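Local atomic coordinates of crystal protein (Bacillus thuringiensis serovar dakota, PDB entry 2ZTB), a protein that recognises cancer cells and probably damages them by inserting a beta-hairpin into the membrane, as pore-forming toxins of the aerolysin type do. Residues T101-S105 with T153-S157; A179-F185 with G228-S234; V112-T116 with T142-S147. Residues are numbered along the deposited sequence.

Contacts 1 and 2 pair strands of the toxin's long antiparallel sheet; in contact 3 a turn packs on one of its strands. Contacts 1 and 3 share strand 96-116, with centres about 33 Å apart, contact 3 falling within the span that contact 1 brings together. Contact 2 pairs strands 223-247 and 168-199, which follow 96-116 across the sheet. Its centre is about 24 Å from contact 1's and about 14 Å from contact 3's, which it touches: Thr229 N lies 3.0 Å from Thr113 O, probably a hydrogen bond. Hairpin 126-142, probably membrane-inserting, covers one face of contact 2 and ends in contact 3. Glu181's side chain is about 9 Å from a lutetium ion.

Contact 1: T101-S105 with T153-S157; sequences TITGS and TITVS. With EDO (1,2-ethanediol), chain F; EDO (1,2-ethanediol), chain G.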
loop_
_atom_site.group_PDB
_atom_site.type_symbol
_atom_site.label_atom_id
_atom_site.label_comp_id
_atom_site.label_asym_id
_atom_site.label_seq_id
_atom_site.Cartn_x
_atom_site.Cartn_y
_atom_site.Cartn_z
ATOM N N THR A 101 -37.369 -11.244 14.721
ATOM C CA THR A 101 -36.032 -10.715 14.631
ATOM C C THR A 101 -35.427 -11.128 13.286
ATOM O O THR A 101 -35.422 -12.297 12.935
ATOM C CB THR A 101 -35.150 -11.204 15.808
ATOM O OG1 THR A 101 -35.702 -10.731 17.046
ATOM C CG2 THR A 101 -33.724 -10.688 15.666
ATOM N N ILE A 102 -34.951 -10.142 12.535
ATOM C CA ILE A 102 -34.274 -10.368 11.269
ATOM C C ILE A 102 -32.769 -10.044 11.466
ATOM O O ILE A 102 -32.423 -9.036 12.073
ATOM C CB ILE A 102 -34.973 -9.580 10.080
ATOM C CG1 ILE A 102 -34.304 -9.891 8.736
ATOM C CG2 ILE A 102 -34.944 -8.048 10.284
ATOM C CD1 ILE A 102 -35.224 -9.683 7.503
ATOM N N THR A 103 -31.897 -10.930 10.983
ATOM C CA THR A 103 -30.465 -10.870 11.239
ATOM C C THR A 103 -29.685 -10.987 9.943
ATOM O O THR A 103 -29.990 -11.829 9.103
ATOM C CB THR A 103 -30.004 -11.984 12.227
ATOM O OG1 THR A 103 -30.816 -11.958 13.402
ATOM C CG2 THR A 103 -28.547 -11.779 12.658
ATOM N N GLY A 104 -28.687 -10.114 9.785
ATOM C CA GLY A 104 -27.741 -10.174 8.680
ATOM C C GLY A 104 -26.318 -9.989 9.184
ATOM O O GLY A 104 -26.100 -9.489 10.287
ATOM N N SER A 105 -25.341 -10.424 8.388
ATOM C CA SER A 105 -23.956 -10.038 8.633
ATOM C C SER A 105 -23.233 -9.580 7.388
ATOM O O SER A 105 -23.521 -10.014 6.272
ATOM C CB SER A 105 -23.150 -11.105 9.371
ATOM O OG SER A 105 -23.191 -12.332 8.696
ATOM N N THR A 153 -16.136 -8.508 11.164
ATOM C CA THR A 153 -17.526 -8.920 10.942
ATOM C C THR A 153 -18.534 -8.042 11.708
ATOM O O THR A 153 -18.384 -7.876 12.919
ATOM C CB THR A 153 -17.723 -10.365 11.457
ATOM O OG1 THR A 153 -16.574 -11.161 11.133
ATOM C CG2 THR A 153 -19.005 -10.994 10.887
ATOM N N ILE A 154 -19.546 -7.503 11.017
ATOM C CA ILE A 154 -20.674 -6.821 11.673
ATOM C C ILE A 154 -21.937 -7.650 11.539
ATOM O O ILE A 154 -22.362 -7.934 10.421
ATOM C CB ILE A 154 -20.940 -5.338 11.183
ATOM C CG1 ILE A 154 -22.146 -4.713 11.915
ATOM C CG2 ILE A 154 -21.269 -5.261 9.724
ATOM C CD1 ILE A 154 -22.225 -3.140 11.863
ATOM N N THR A 155 -22.510 -8.049 12.678
ATOM C CA THR A 155 -23.796 -8.740 12.731
ATOM C C THR A 155 -24.839 -7.730 13.211
ATOM O O THR A 155 -24.640 -7.058 14.229
ATOM C CB THR A 155 -23.755 -9.976 13.690
ATOM O OG1 THR A 155 -22.706 -10.856 13.281
ATOM C CG2 THR A 155 -25.016 -10.747 13.633
ATOM N N VAL A 156 -25.938 -7.619 12.471
ATOM C CA VAL A 156 -27.012 -6.689 12.814
ATOM C C VAL A 156 -28.344 -7.426 12.901
ATOM O O VAL A 156 -28.785 -8.035 11.922
ATOM C CB VAL A 156 -27.112 -5.491 11.795
ATOM C CG1 VAL A 156 -28.286 -4.568 12.130
ATOM C CG2 VAL A 156 -25.828 -4.697 11.759
ATOM N N SER A 157 -28.957 -7.389 14.084
ATOM C CA SER A 157 -30.306 -7.891 14.290
ATOM C C SER A 157 -31.281 -6.747 14.530
ATOM O O SER A 157 -30.947 -5.768 15.188
ATOM C CB SER A 157 -30.359 -8.815 15.511
ATOM O OG SER A 157 -29.759 -10.058 15.218
HETATM C C1 EDO F . -26.851 -10.605 17.074
HETATM O O1 EDO F . -27.438 -10.241 15.815
HETATM C C2 EDO F . -25.780 -9.571 17.379
HETATM O O2 EDO F . -25.981 -8.485 16.468
HETATM C C1 EDO G . -32.678 -14.662 10.090
HETATM O O1 EDO G . -32.930 -13.356 9.550
HETATM C C2 EDO G . -31.995 -15.519 9.029
HETATM O O2 EDO G . -31.368 -16.671 9.614
#
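Thr103 projects from its strand beside Ser157, and their hydroxyls share a hydrogen bond, OG1 of Thr103 to OG of Ser157 at 2.8 Å. The Thr103 methyl, CG2, meets CG2 of Thr155 at 3.8 Å. These overlaps follow from the register: Thr103-Ser157 and Ser105-Thr155 are antiparallel non-hydrogen-bonded pairs with CA-CA distances of 4.3 Å, so their side chains stand close together on one exposed face. Threonine's beta-branching favours the extended backbone, and the hydroxyls of Thr and Ser suit an exposed face. Between these pairs lies the hydrogen-bonded pair Gly104 and Val156, with Gly104 N to Val156 O at 3.0 Å and Val156 N to Gly104 O at 2.9 Å. Gly104 puts no side chain opposite Val156, whose CA-to-CB bond points to the reverse face. Two ethanediols, probably from the crystallisation liquor, bind here: one accepts from Thr103 N through O1 at 3.0 Å; the other spans two residues of one strand, with a very short hydrogen bond between its O1 and Ser157 OG (2.4 Å) and one from its O2 to Thr155 O (3.0 Å). Thr103, Ser105, Thr155 and Ser157 make a Ser/Thr-rich exposed face, consistent with the elongated, beta-rich build of aerolysin-type toxins. Pairing of strands 96-116 and 147-164 continues through Ile102 with Lys158 and Ile154 with Phe106, while Ile154 and Val156 pack on Phe238 of strand 223-247 and Ile102 on Ala84 of strand 61-90.

Contact 2: A179-F185 with G228-S234; sequences AKESADF and GTVTNVS
This is a regular antiparallel pairing between two inner strands of the long sheet, 168-199 and 223-247, in the middle of the toxin, with the alternation of hydrogen-bonded and non-hydrogen-bonded pairs characteristic of such sheets. Both segments are extended; their axes approach to 4.6 Å with 162° between N-to-C directions. Hydrogen-bonded pairs are Ala179-Ser234, Glu181-Asn232, Ala183-Val230 and Phe185-Gly228, each with two backbone N-to-O bonds of 2.8 to 3.1 Å; Glu181 N to Asn232 O and Asn232 N to Glu181 O are both 2.8 Å. The intervening pairs, Lys180-Val233, Ser182-Thr231 and Asp184-Thr229, bring CA atoms to 4.2-4.6 Å on a more open face, where charged Lys180 is exposed and Thr229 OG1 donates to Asp184 OD1 at 2.9 Å. On the other face Phe185, with chi1 p and chi2 82°, folds its ring across the strand so that Gly228 CA sits 3.8 Å from the ring centroid, a CH-pi contact. A CB on Gly228 would clash with the ring; its absence lets the aromatic cover the nearly flat backbone (-178/-174). Ala183 CB touches Val230 CG1 at 4.0 Å. Glu181 (chi1 m), Asn232 (chi1 t) and Ser234 (chi1 p) reach a water 2.7 Å from Glu181 OE1, Asn232 ND2, which donates to it, and Ser234 OG. Asn232 OD1 is bound by Ser110, and the Glu181 carboxylate takes the backbone NH groups of Ile134 and Gly135, at the tip of the probable membrane hairpin. Strand 126-132 and the turn after it cover this Ala179-Glu181-Ala183-Phe185 face, while strands 61-90 and 96-116 extend the sheet beyond 179-185 and 228-234 respectively.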
loop_
_atom_site.group_PDB
_atom_site.type_symbol
_atom_site.label_atom_id
_atom_site.label_comp_id
_atom_site.label_asym_id
_atom_site.label_seq_id
_atom_site.Cartn_x
_atom_site.Cartn_y
_atom_site.Cartn_z
ATOM N N ALA A 179 -20.340 1.722 1.708
ATOM C CA ALA A 179 -19.388 2.788 1.412
ATOM C C ALA A 179 -18.048 2.182 1.017
ATOM O O ALA A 179 -17.469 1.398 1.781
ATOM C CB ALA A 179 -19.209 3.709 2.613
ATOM N N LYS A 180 -17.585 2.519 -0.186
ATOM C CA LYS A 180 -16.202 2.287 -0.553
ATOM C C LYS A 180 -15.471 3.608 -0.351
ATOM O O LYS A 180 -15.642 4.571 -1.117
ATOM C CB LYS A 180 -16.053 1.782 -1.997
ATOM C CG LYS A 180 -14.580 1.664 -2.435
ATOM C CD LYS A 180 -14.372 1.990 -3.935
ATOM C CE LYS A 180 -12.950 2.513 -4.162
ATOM N NZ LYS A 180 -12.492 2.430 -5.592
ATOM N N GLU A 181 -14.688 3.659 0.715
ATOM C CA GLU A 181 -13.909 4.847 1.025
ATOM C C GLU A 181 -12.453 4.585 0.691
ATOM O O GLU A 181 -11.952 3.464 0.863
ATOM C CB GLU A 181 -14.052 5.219 2.491
ATOM C CG GLU A 181 -15.466 5.628 2.903
ATOM C CD GLU A 181 -15.555 5.862 4.385
ATOM O OE1 GLU A 181 -15.427 4.878 5.135
ATOM O OE2 GLU A 181 -15.720 7.032 4.805
ATOM N N SER A 182 -11.778 5.610 0.187
ATOM C CA SER A 182 -10.360 5.459 -0.108
ATOM C C SER A 182 -9.577 6.757 -0.109
ATOM O O SER A 182 -10.133 7.841 -0.237
ATOM C CB SER A 182 -10.142 4.698 -1.424
ATOM O OG SER A 182 -10.640 5.451 -2.504
ATOM N N ALA A 183 -8.268 6.604 0.049
ATOM C CA ALA A 183 -7.330 7.691 -0.077
ATOM C C ALA A 183 -6.114 7.184 -0.823
ATOM O O ALA A 183 -5.594 6.109 -0.519
ATOM C CB ALA A 183 -6.936 8.214 1.302
ATOM N N ASP A 184 -5.668 7.953 -1.806
ATOM C CA ASP A 184 -4.345 7.744 -2.396
ATOM C C ASP A 184 -3.271 8.317 -1.495
ATOM O O ASP A 184 -3.499 9.291 -0.764
ATOM C CB ASP A 184 -4.238 8.396 -3.777
ATOM C CG ASP A 184 -5.089 7.701 -4.810
ATOM O OD1 ASP A 184 -5.328 6.486 -4.668
ATOM O OD2 ASP A 184 -5.526 8.368 -5.761
ATOM N N PHE A 185 -2.093 7.715 -1.545
ATOM C CA PHE A 185 -0.948 8.284 -0.845
ATOM C C PHE A 185 0.316 8.235 -1.704
ATOM O O PHE A 185 0.394 7.495 -2.680
ATOM C CB PHE A 185 -0.750 7.635 0.538
ATOM C CG PHE A 185 -0.515 6.144 0.501
ATOM C CD1 PHE A 185 0.764 5.624 0.227
ATOM C CD2 PHE A 185 -1.557 5.255 0.767
ATOM C CE1 PHE A 185 0.991 4.238 0.202
ATOM C CE2 PHE A 185 -1.346 3.861 0.742
ATOM C CZ PHE A 185 -0.064 3.350 0.453
ATOM N N GLY A 228 0.401 4.570 -3.500
ATOM C CA GLY A 228 -0.501 3.509 -3.108
ATOM C C GLY A 228 -1.870 4.054 -2.827
ATOM O O GLY A 228 -2.133 5.235 -3.053
ATOM N N THR A 229 -2.727 3.162 -2.340
ATOM C CA THR A 229 -4.105 3.460 -1.979
ATOM C C THR A 229 -4.488 2.688 -0.722
ATOM O O THR A 229 -4.099 1.535 -0.531
ATOM C CB THR A 229 -5.071 3.093 -3.126
ATOM O OG1 THR A 229 -4.620 3.715 -4.331
ATOM C CG2 THR A 229 -6.514 3.574 -2.824
ATOM N N VAL A 230 -5.258 3.344 0.129
ATOM C CA VAL A 230 -5.873 2.696 1.290
ATOM C C VAL A 230 -7.396 2.769 1.129
ATOM O O VAL A 230 -7.955 3.854 0.988
ATOM C CB VAL A 230 -5.320 3.254 2.636
ATOM C CG1 VAL A 230 -5.430 4.770 2.709
ATOM C CG2 VAL A 230 -5.994 2.585 3.835
ATOM N N THR A 231 -8.027 1.592 1.044
ATOM C CA THR A 231 -9.472 1.439 0.871
ATOM C C THR A 231 -10.136 0.782 2.104
ATOM O O THR A 231 -9.500 0.010 2.842
ATOM C CB THR A 231 -9.796 0.643 -0.383
ATOM O OG1 THR A 231 -9.230 1.305 -1.519
ATOM C CG2 THR A 231 -11.295 0.540 -0.609
ATOM N N ASN A 232 -11.390 1.162 2.358
ATOM C CA ASN A 232 -12.213 0.549 3.395
ATOM C C ASN A 232 -13.599 0.356 2.794
ATOM O O ASN A 232 -14.131 1.274 2.164
ATOM C CB ASN A 232 -12.235 1.399 4.679
ATOM C CG ASN A 232 -12.855 0.657 5.881
ATOM O OD1 ASN A 232 -12.150 0.043 6.674
ATOM N ND2 ASN A 232 -14.181 0.708 6.002
ATOM N N VAL A 233 -14.130 -0.862 2.904
ATOM C CA VAL A 233 -15.510 -1.166 2.471
ATOM C C VAL A 233 -16.320 -1.568 3.709
ATOM O O VAL A 233 -15.956 -2.496 4.441
ATOM C CB VAL A 233 -15.582 -2.213 1.310
ATOM C CG1 VAL A 233 -17.019 -2.390 0.796
ATOM C CG2 VAL A 233 -14.694 -1.781 0.125
ATOM N N SER A 234 -17.375 -0.804 3.988
ATOM C CA SER A 234 -18.224 -1.066 5.154
ATOM C C SER A 234 -19.691 -0.764 4.862
ATOM O O SER A 234 -20.026 -0.070 3.889
ATOM C CB SER A 234 -17.732 -0.299 6.386
ATOM O OG SER A 234 -17.818 1.105 6.194
HETATM O O HOH W 1 -15.962 2.289 4.712
#

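Contact 3: V112-T116 with T142-S147; sequences VTSST and TTIGTS. With EDO (1,2-ethanediol), chain H.
Ser114 and Val112, the residues most covered here, point to the same side of strand 112-116, where 142-147 turns beneath them. Residues 143-146 form a type II beta turn: Ile144 (-58/130) precedes Gly145 (97/8), whose positive phi would jam a CB against the preceding carbonyl. Ser114, chi1 p, accepts from Gly145 N through OG at 3.2 Å, and its own N donates to Thr146 O at 3.2 Å. A water fills the gap, 2.7 Å from Ser114 OG and donating to Thr142 OG1 and Thr146 O, both at 2.8 Å. Val112, chi1 71°, lays CG1 3.6 Å from Thr142 OG1, which also binds Glu148. On the reverse side the non-hydrogen-bonded antiparallel pair Thr113-Ser147 (CA-CA 4.3 Å) links OG1 to OG at 2.8 Å. The weak backbone bond from Thr146 N to Thr143 O (3.2 Å) closes the turn; Thr146 OG1 reinforces it on that oxygen at 2.6 Å. The turn carries the chain from hairpin strand 136-142 into strand 147-164, against strand 96-116, whose other edge pairs with strand 223-247.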
loop_
_atom_site.group_PDB
_atom_site.type_symbol
_atom_site.label_atom_id
_atom_site.label_comp_id
_atom_site.label_asym_id
_atom_site.label_seq_id
_atom_site.Cartn_x
_atom_site.Cartn_y
_atom_site.Cartn_z
ATOM N N VAL A 112 -4.834 -2.266 1.807
ATOM C CA VAL A 112 -3.694 -1.403 1.421
ATOM C C VAL A 112 -2.996 -1.970 0.160
ATOM O O VAL A 112 -2.948 -3.189 -0.054
ATOM C CB VAL A 112 -2.696 -1.172 2.608
ATOM C CG1 VAL A 112 -1.902 -2.443 2.932
ATOM C CG2 VAL A 112 -1.759 0.019 2.342
ATOM N N THR A 113 -2.512 -1.070 -0.695
ATOM C CA THR A 113 -1.674 -1.418 -1.853
ATOM C C THR A 113 -0.629 -0.306 -2.026
ATOM O O THR A 113 -0.891 0.870 -1.741
ATOM C CB THR A 113 -2.518 -1.676 -3.141
ATOM O OG1 THR A 113 -1.719 -2.309 -4.153
ATOM C CG2 THR A 113 -3.140 -0.393 -3.691
ATOM N N SER A 114 0.572 -0.686 -2.445
ATOM C CA SER A 114 1.646 0.296 -2.654
ATOM C C SER A 114 2.572 -0.185 -3.730
ATOM O O SER A 114 2.560 -1.350 -4.089
ATOM C CB SER A 114 2.456 0.596 -1.385
ATOM O OG SER A 114 2.960 -0.585 -0.791
ATOM N N SER A 115 3.365 0.748 -4.241
ATOM C CA SER A 115 4.331 0.472 -5.274
ATOM C C SER A 115 5.285 1.663 -5.339
ATOM O O SER A 115 5.100 2.674 -4.644
ATOM C CB SER A 115 3.624 0.281 -6.609
ATOM O OG SER A 115 2.931 1.474 -6.941
ATOM N N THR A 116 6.312 1.532 -6.163
ATOM C CA THR A 116 7.164 2.666 -6.508
ATOM C C THR A 116 7.164 2.729 -8.013
ATOM O O THR A 116 6.898 1.728 -8.686
ATOM C CB THR A 116 8.603 2.565 -5.949
ATOM O OG1 THR A 116 9.267 1.461 -6.564
ATOM C CG2 THR A 116 8.598 2.399 -4.417
ATOM N N THR A 142 3.058 -2.435 6.152
ATOM C CA THR A 142 3.009 -3.137 4.874
ATOM C C THR A 142 4.321 -3.144 4.089
ATOM O O THR A 142 5.063 -2.155 4.091
ATOM C CB THR A 142 1.823 -2.624 4.014
ATOM O OG1 THR A 142 1.544 -3.557 2.968
ATOM C CG2 THR A 142 2.103 -1.246 3.433
ATOM N N THR A 143 4.606 -4.263 3.423
ATOM C CA THR A 143 5.727 -4.342 2.493
ATOM C C THR A 143 5.382 -3.559 1.224
ATOM O O THR A 143 4.372 -3.823 0.565
ATOM C CB THR A 143 6.082 -5.803 2.135
ATOM O OG1 THR A 143 6.389 -6.529 3.325
ATOM C CG2 THR A 143 7.289 -5.866 1.186
ATOM N N ILE A 144 6.221 -2.583 0.908
ATOM C CA ILE A 144 6.063 -1.765 -0.286
ATOM C C ILE A 144 6.053 -2.649 -1.532
ATOM O O ILE A 144 6.903 -3.538 -1.680
ATOM C CB ILE A 144 7.156 -0.689 -0.359
ATOM C CG1 ILE A 144 7.101 0.176 0.914
ATOM C CG2 ILE A 144 7.014 0.153 -1.622
ATOM C CD1 ILE A 144 8.315 1.130 1.106
ATOM N N GLY A 145 5.047 -2.439 -2.385
ATOM C CA GLY A 145 4.904 -3.203 -3.606
ATOM C C GLY A 145 3.949 -4.359 -3.461
ATOM O O GLY A 145 3.856 -5.184 -4.364
ATOM N N THR A 146 3.240 -4.433 -2.328
ATOM C CA THR A 146 2.309 -5.533 -2.063
ATOM C C THR A 146 0.876 -5.037 -1.795
ATOM O O THR A 146 0.626 -3.830 -1.711
ATOM C CB THR A 146 2.773 -6.425 -0.871
ATOM O OG1 THR A 146 2.629 -5.695 0.351
ATOM C CG2 THR A 146 4.246 -6.868 -1.042
ATOM N N SER A 147 -0.050 -5.982 -1.677
ATOM C CA SER A 147 -1.428 -5.685 -1.278
ATOM C C SER A 147 -1.835 -6.554 -0.105
ATOM O O SER A 147 -1.487 -7.724 -0.058
ATOM C CB SER A 147 -2.408 -5.909 -2.448
ATOM O OG SER A 147 -2.078 -5.063 -3.540
HETATM C C1 EDO H . 7.092 -1.630 -6.813
HETATM O O1 EDO H . 8.074 -1.706 -5.751
HETATM C C2 EDO H . 7.701 -1.649 -8.231
HETATM O O2 EDO H . 7.993 -2.945 -8.837
HETATM O O HOH W 2 1.262 -2.284 0.523
#